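Local coordinates for putative curved DNA-binding protein (Chaetomium thermophilum var. thermophilum DSM 1495, PDB 4IPA) that probably acts in ribosome biogenesis as an Arx1 protein of the peptidase M24 family, and may bind DNA, at residues 88-93 with 339-344. Sequence-based numbering, arbitrary orientation.
Sequences SPAAFI and NAPVCR
V342 N donates to A90 O (2.8 Å, N-H...O 156°), the one direct hydrogen bond between the turn after strand 79-88 and the start of strand 342-352. A90 sits inside a type I turn, P89 to F92, closed by F92 N to P89 O. A90 O also accepts from K117 NZ, and P341 CA adds a weak CA-H...O contact to it at 3.3 Å. Packing is tight around V342: with CG1 anti to the carbonyl carbon (chi1 -55°), CG2 touches both A90 O and F92 O at 3.4 Å. A91 CB is equally close to A340 O (3.3 Å). Looser are V342 CG1 against I93 CG1 (4.3 Å), A90 CB against P341 CB (4.4 Å) and exposed N339, whose C lies 3.9 Å from A91 CB. At the other end, water 1 donates to F92 O and I93 O and accepts from R344 NE (2.8 Å). I93 O also lies over one face of the R344 guanidinium, whose NH1 forms a salt bridge with E254 on strand 250-258. The contact thus docks the turn on the start of strand 342-352, an inner strand of the antiparallel sheet, largely through backbone carbonyls, which the nearby positive charges of K117 and R344 would be expected to stabilise.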
ATOM      1  N   SER A  88       3.850  -3.236  10.564  1.00 15.65           N
ATOM      2  CA  SER A  88       5.256  -3.456  10.252  1.00 17.17           C
ATOM      3  C   SER A  88       6.180  -2.496  10.991  1.00 17.69           C
ATOM      4  O   SER A  88       6.052  -1.276  10.859  1.00 13.19           O
ATOM      5  CB  SER A  88       5.489  -3.353   8.743  1.00 14.39           C
ATOM      6  OG  SER A  88       4.567  -4.172   8.053  1.00 17.70           O
ATOM      7  N   PRO A  89       7.116  -3.053  11.782  1.00 16.80           N
ATOM      8  CA  PRO A  89       8.097  -2.229  12.505  1.00 18.08           C
ATOM      9  C   PRO A  89       9.028  -1.429  11.580  1.00 20.17           C
ATOM     10  O   PRO A  89       8.914  -1.491  10.348  1.00 18.19           O
ATOM     11  CB  PRO A  89       8.900  -3.247  13.323  1.00 18.88           C
ATOM     12  CG  PRO A  89       7.987  -4.450  13.459  1.00 22.80           C
ATOM     13  CD  PRO A  89       7.206  -4.478  12.140  1.00 18.42           C
ATOM     14  N   ALA A  90       9.964  -0.720  12.211  1.00 18.74           N
ATOM     15  CA  ALA A  90      10.769   0.334  11.607  1.00 16.94           C
ATOM     16  C   ALA A  90      11.427   0.009  10.273  1.00 18.41           C
ATOM     17  O   ALA A  90      11.253   0.754   9.298  1.00 16.95           O
ATOM     18  CB  ALA A  90      11.815   0.835  12.610  1.00 20.71           C
ATOM     19  N   ALA A  91      12.204  -1.066  10.228  1.00 12.59           N
ATOM     20  CA  ALA A  91      12.906  -1.410   8.999  1.00 14.86           C
ATOM     21  C   ALA A  91      12.189  -2.446   8.131  1.00 15.03           C
ATOM     22  O   ALA A  91      12.753  -2.910   7.150  1.00 14.20           O
ATOM     23  CB  ALA A  91      14.335  -1.865   9.288  1.00 15.80           C
ATOM     24  N   PHE A  92      10.951  -2.786   8.469  1.00 13.95           N
ATOM     25  CA  PHE A  92      10.216  -3.775   7.677  1.00 17.76           C
ATOM     26  C   PHE A  92       9.572  -3.144   6.434  1.00 18.54           C
ATOM     27  O   PHE A  92       8.875  -2.134   6.539  1.00 15.27           O
ATOM     28  CB  PHE A  92       9.120  -4.440   8.514  1.00 17.79           C
ATOM     29  CG  PHE A  92       9.632  -5.406   9.558  1.00 22.49           C
ATOM     30  CD1 PHE A  92      10.619  -5.030  10.458  1.00 21.20           C
ATOM     31  CD2 PHE A  92       9.083  -6.669   9.669  1.00 23.72           C
ATOM     32  CE1 PHE A  92      11.067  -5.911  11.423  1.00 30.12           C
ATOM     33  CE2 PHE A  92       9.525  -7.555  10.637  1.00 30.40           C
ATOM     34  CZ  PHE A  92      10.523  -7.175  11.514  1.00 28.84           C
ATOM     35  N   ILE A  93       9.777  -3.758   5.272  1.00 17.06           N
ATOM     36  CA  ILE A  93       9.133  -3.297   4.042  1.00 17.99           C
ATOM     37  C   ILE A  93       7.924  -4.156   3.658  1.00 18.13           C
ATOM     38  O   ILE A  93       6.814  -3.651   3.543  1.00 17.51           O
ATOM     39  CB  ILE A  93      10.122  -3.237   2.877  1.00 17.71           C
ATOM     40  CG1 ILE A  93      11.158  -2.145   3.161  1.00 19.07           C
ATOM     41  CG2 ILE A  93       9.377  -2.975   1.578  1.00 19.92           C
ATOM     42  CD1 ILE A  93      12.391  -2.198   2.288  1.00 19.72           C
ATOM     43  N   ASN A 339      19.121  -1.757   7.468  1.00 20.19           N
ATOM     44  CA  ASN A 339      18.404  -1.879   8.732  1.00 17.43           C
ATOM     45  C   ASN A 339      17.982  -0.525   9.271  1.00 18.06           C
ATOM     46  O   ASN A 339      17.808  -0.350  10.472  1.00 22.05           O
ATOM     47  CB  ASN A 339      19.238  -2.639   9.762  1.00 18.22           C
ATOM     48  CG  ASN A 339      19.203  -4.139   9.542  1.00 21.44           C
ATOM     49  OD1 ASN A 339      18.573  -4.871  10.311  1.00 27.70           O
ATOM     50  ND2 ASN A 339      19.859  -4.604   8.482  1.00 18.96           N
ATOM     51  N   ALA A 340      17.804   0.426   8.361  1.00 19.12           N
ATOM     52  CA  ALA A 340      17.323   1.755   8.694  1.00 13.63           C
ATOM     53  C   ALA A 340      15.792   1.813   8.634  1.00 18.27           C
ATOM     54  O   ALA A 340      15.157   1.006   7.964  1.00 17.49           O
ATOM     55  CB  ALA A 340      17.917   2.749   7.736  1.00 18.24           C
ATOM     56  N   PRO A 341      15.192   2.767   9.347  1.00 16.16           N
ATOM     57  CA  PRO A 341      13.738   2.946   9.339  1.00 16.92           C
ATOM     58  C   PRO A 341      13.203   3.327   7.967  1.00 17.74           C
ATOM     59  O   PRO A 341      13.883   4.015   7.202  1.00 19.99           O
ATOM     60  CB  PRO A 341      13.531   4.113  10.307  1.00 17.02           C
ATOM     61  CG  PRO A 341      14.692   4.004  11.243  1.00 20.21           C
ATOM     62  CD  PRO A 341      15.840   3.625  10.346  1.00 19.00           C
ATOM     63  N   VAL A 342      11.995   2.866   7.666  1.00 15.13           N
ATOM     64  CA  VAL A 342      11.330   3.200   6.421  1.00 16.01           C
ATOM     65  C   VAL A 342       9.946   3.754   6.691  1.00 15.32           C
ATOM     66  O   VAL A 342       9.354   3.503   7.743  1.00 14.86           O
ATOM     67  CB  VAL A 342      11.212   1.991   5.469  1.00 18.16           C
ATOM     68  CG1 VAL A 342      12.586   1.378   5.222  1.00 13.87           C
ATOM     69  CG2 VAL A 342      10.221   0.964   6.019  1.00 14.39           C
ATOM     70  N   CYS A 343       9.449   4.522   5.730  1.00 14.97           N
ATOM     71  CA  CYS A 343       8.139   5.127   5.808  1.00 15.22           C
ATOM     72  C   CYS A 343       7.389   4.823   4.505  1.00 17.35           C
ATOM     73  O   CYS A 343       7.980   4.876   3.435  1.00 16.88           O
ATOM     74  CB  CYS A 343       8.312   6.630   6.021  1.00 15.41           C
ATOM     75  SG  CYS A 343       6.796   7.562   6.221  1.00 18.39           S
ATOM     76  N   ARG A 344       6.104   4.480   4.596  1.00 17.12           N
ATOM     77  CA  ARG A 344       5.317   4.122   3.402  1.00 17.12           C
ATOM     78  C   ARG A 344       3.904   4.701   3.437  1.00 16.96           C
ATOM     79  O   ARG A 344       3.267   4.805   4.497  1.00 18.13           O
ATOM     80  CB  ARG A 344       5.224   2.592   3.216  1.00 17.38           C
ATOM     81  CG  ARG A 344       6.574   1.868   3.121  1.00 21.01           C
ATOM     82  CD  ARG A 344       6.427   0.413   2.622  1.00 20.30           C
ATOM     83  NE  ARG A 344       5.596  -0.386   3.515  1.00 16.74           N
ATOM     84  CZ  ARG A 344       4.342  -0.754   3.250  1.00 20.17           C
ATOM     85  NH1 ARG A 344       3.760  -0.417   2.097  1.00 19.87           N
ATOM     86  NH2 ARG A 344       3.676  -1.474   4.136  1.00 14.59           N
TER
HETATM   87  O   HOH W   1       6.137  -2.105   5.605  1.00 17.04           O